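Local coordinates for calcium-binding EF hand family protein (Arabidopsis thaliana, PDB 6YIG) that binds calcium in its N-terminal EH domain and probably acts as a protein adaptor in endocytosis, as part of the TPLATE complex, at residues L71-V76 with N89-T94. Sequence-based numbering, arbitrary orientation.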
ATOM      1  N   LEU A  71       0.245   0.898  -1.049  1.00 11.62           N
ATOM      2  CA  LEU A  71      -0.536   2.137  -1.069  1.00 11.83           C
ATOM      3  C   LEU A  71      -1.041   2.441  -2.477  1.00 11.43           C
ATOM      4  O   LEU A  71      -2.192   2.870  -2.663  1.00 12.11           O
ATOM      5  CB  LEU A  71       0.325   3.295  -0.548  1.00 13.01           C
ATOM      6  CG  LEU A  71       0.609   3.288   0.963  1.00 12.50           C
ATOM      7  CD1 LEU A  71       1.682   4.358   1.264  1.00 14.68           C
ATOM      8  CD2 LEU A  71      -0.632   3.470   1.807  1.00 13.60           C
ATOM      9  N   ARG A  72      -0.188   2.228  -3.490  1.00 12.52           N
ATOM     10  CA  ARG A  72      -0.597   2.452  -4.870  1.00 11.39           C
ATOM     11  C   ARG A  72      -1.723   1.514  -5.263  1.00 10.39           C
ATOM     12  O   ARG A  72      -2.679   1.924  -5.924  1.00 11.78           O
ATOM     13  CB  ARG A  72       0.591   2.278  -5.822  1.00 11.47           C
ATOM     14  CG  ARG A  72       1.662   3.317  -5.655  1.00 14.30           C
ATOM     15  CD  ARG A  72       2.857   3.100  -6.590  1.00 13.82           C
ATOM     16  NE  ARG A  72       3.820   4.185  -6.385  1.00 16.76           N
ATOM     17  CZ  ARG A  72       4.930   4.088  -5.654  1.00 16.31           C
ATOM     18  NH1 ARG A  72       5.299   2.946  -5.103  1.00 14.50           N
ATOM     19  NH2 ARG A  72       5.685   5.153  -5.484  1.00 19.47           N
ATOM     20  N   LEU A  73      -1.616   0.245  -4.892  1.00 10.61           N
ATOM     21  CA  LEU A  73      -2.688  -0.692  -5.201  1.00 10.81           C
ATOM     22  C   LEU A  73      -3.966  -0.303  -4.481  1.00 11.14           C
ATOM     23  O   LEU A  73      -5.064  -0.483  -5.033  1.00 12.37           O
ATOM     24  CB  LEU A  73      -2.250  -2.095  -4.840  1.00 11.59           C
ATOM     25  CG  LEU A  73      -1.153  -2.671  -5.721  1.00 11.16           C
ATOM     26  CD1 LEU A  73      -0.638  -3.986  -5.147  1.00 16.88           C
ATOM     27  CD2 LEU A  73      -1.619  -2.845  -7.160  1.00 14.68           C
ATOM     28  N   VAL A  74      -3.859   0.189  -3.241  1.00 11.60           N
ATOM     29  CA  VAL A  74      -5.038   0.682  -2.529  1.00 11.37           C
ATOM     30  C   VAL A  74      -5.690   1.838  -3.284  1.00 11.39           C
ATOM     31  O   VAL A  74      -6.916   1.883  -3.430  1.00 13.92           O
ATOM     32  CB  VAL A  74      -4.698   1.058  -1.077  1.00 11.23           C
ATOM     33  CG1 VAL A  74      -5.811   1.882  -0.452  1.00 13.20           C
ATOM     34  CG2 VAL A  74      -4.410  -0.192  -0.272  1.00 14.17           C
ATOM     35  N   THR A  75      -4.905   2.782  -3.788  1.00 11.14           N
ATOM     36  CA  THR A  75      -5.499   3.847  -4.591  1.00 11.70           C
ATOM     37  C   THR A  75      -6.248   3.297  -5.794  1.00 14.19           C
ATOM     38  O   THR A  75      -7.369   3.732  -6.098  1.00 15.30           O
ATOM     39  CB  THR A  75      -4.412   4.820  -5.044  1.00 12.49           C
ATOM     40  OG1 THR A  75      -3.853   5.391  -3.867  1.00 13.13           O
ATOM     41  CG2 THR A  75      -4.982   5.916  -5.956  1.00 15.37           C
ATOM     42  N   VAL A  76      -5.635   2.369  -6.533  1.00 13.18           N
ATOM     43  CA  VAL A  76      -6.328   1.799  -7.687  1.00 15.64           C
ATOM     44  C   VAL A  76      -7.638   1.153  -7.253  1.00 15.33           C
ATOM     45  O   VAL A  76      -8.681   1.345  -7.888  1.00 15.22           O
ATOM     46  CB  VAL A  76      -5.403   0.811  -8.422  1.00 16.06           C
ATOM     47  CG1 VAL A  76      -6.155   0.108  -9.530  1.00 17.15           C
ATOM     48  CG2 VAL A  76      -4.179   1.549  -8.954  1.00 17.00           C
ATOM     49  N   ASN A  89       0.914  -5.553 -12.440  1.00 13.17           N
ATOM     50  CA  ASN A  89       2.264  -5.422 -12.962  1.00 13.43           C
ATOM     51  C   ASN A  89       2.593  -3.964 -13.258  1.00 12.46           C
ATOM     52  O   ASN A  89       3.737  -3.521 -13.074  1.00 14.35           O
ATOM     53  CB  ASN A  89       2.420  -6.268 -14.212  1.00 15.41           C
ATOM     54  CG  ASN A  89       3.830  -6.237 -14.756  1.00 14.70           C
ATOM     55  OD1 ASN A  89       4.752  -6.744 -14.133  1.00 19.52           O
ATOM     56  ND2 ASN A  89       3.990  -5.667 -15.916  1.00 17.87           N
ATOM     57  N   ALA A  90       1.604  -3.197 -13.716  1.00 14.51           N
ATOM     58  CA  ALA A  90       1.871  -1.794 -14.022  1.00 15.37           C
ATOM     59  C   ALA A  90       2.277  -1.049 -12.769  1.00 13.81           C
ATOM     60  O   ALA A  90       3.191  -0.214 -12.803  1.00 14.67           O
ATOM     61  CB  ALA A  90       0.650  -1.139 -14.641  1.00 16.87           C
ATOM     62  N   ALA A  91       1.641  -1.356 -11.635  1.00 12.73           N
ATOM     63  CA  ALA A  91       1.947  -0.659 -10.385  1.00 14.50           C
ATOM     64  C   ALA A  91       3.244  -1.153  -9.746  1.00 15.68           C
ATOM     65  O   ALA A  91       3.906  -0.412  -9.010  1.00 18.44           O
ATOM     66  CB  ALA A  91       0.802  -0.839  -9.391  1.00 17.64           C
ATOM     67  N   LEU A  92       3.615  -2.402  -9.972  1.00 16.43           N
ATOM     68  CA  LEU A  92       4.716  -3.030  -9.263  1.00 13.01           C
ATOM     69  C   LEU A  92       6.011  -3.056 -10.060  1.00 16.27           C
ATOM     70  O   LEU A  92       7.088  -3.082  -9.455  1.00 16.47           O
ATOM     71  CB  LEU A  92       4.356  -4.478  -8.895  1.00 18.70           C
ATOM     72  CG  LEU A  92       3.145  -4.633  -7.985  1.00 23.98           C
ATOM     73  CD1 LEU A  92       3.004  -6.110  -7.634  1.00 28.55           C
ATOM     74  CD2 LEU A  92       3.248  -3.800  -6.761  1.00 26.54           C
ATOM     75  N   ASN A  93       5.938  -2.973 -11.391  1.00 14.32           N
ATOM     76  CA  ASN A  93       7.105  -3.231 -12.222  1.00 13.80           C
ATOM     77  C   ASN A  93       7.296  -2.245 -13.369  1.00 13.69           C
ATOM     78  O   ASN A  93       8.146  -2.505 -14.237  1.00 18.14           O
ATOM     79  CB  ASN A  93       7.035  -4.657 -12.809  1.00 15.00           C
ATOM     80  CG  ASN A  93       7.236  -5.734 -11.767  1.00 18.85           C
ATOM     81  OD1 ASN A  93       8.175  -5.677 -10.980  1.00 21.62           O
ATOM     82  ND2 ASN A  93       6.369  -6.735 -11.771  1.00 20.01           N
ATOM     83  N   THR A  94       6.568  -1.135 -13.418  1.00 14.24           N
ATOM     84  CA  THR A  94       6.684  -0.192 -14.523  1.00 15.03           C
ATOM     85  C   THR A  94       6.658   1.230 -13.983  1.00 15.11           C
ATOM     86  O   THR A  94       6.237   1.471 -12.846  1.00 14.81           O
ATOM     87  CB  THR A  94       5.566  -0.355 -15.572  1.00 15.26           C
ATOM     88  OG1 THR A  94       4.402   0.362 -15.131  1.00 17.04           O
ATOM     89  CG2 THR A  94       5.224  -1.832 -15.814  1.00 17.33           C
TER
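L73 meets A91 and L92 with the two branches of its fork. Its CD2 rests on the methyl of A91, CD2 to CB 3.9 Å. Its CD1 lies beside the end of L92, with L73 CD1 and L92 CD2 4.2 Å apart. L73 CG sits beside the backbone N (chi1 -69°), which brings the fork nearer to helix 85-93 than the direction of its CB alone would. The CB of A91 points toward helix 64-78, and its small methyl lets the backbones come to 6.8 Å between R72 CA and A91 CA. R72 reaches past this side in an extended chain, and its CD passes A91 O at 4.4 Å, a loose contact. Its guanidinium group finds partners beyond the pair: a cation-pi contact with F13 and a weak hydrogen bond from NE to A97 O. Within 89-94, T94 OG1 donates to A90 O, 2.7 Å away, in the carbonyl plane on a lone pair. I50 of helix 44-54 also touches L73. The two helices run nearly antiparallel, at 156°. This is apolar helix packing within an EH domain, a fold built on paired EF-hands, and it joins helix 64-78 to the helix that follows it.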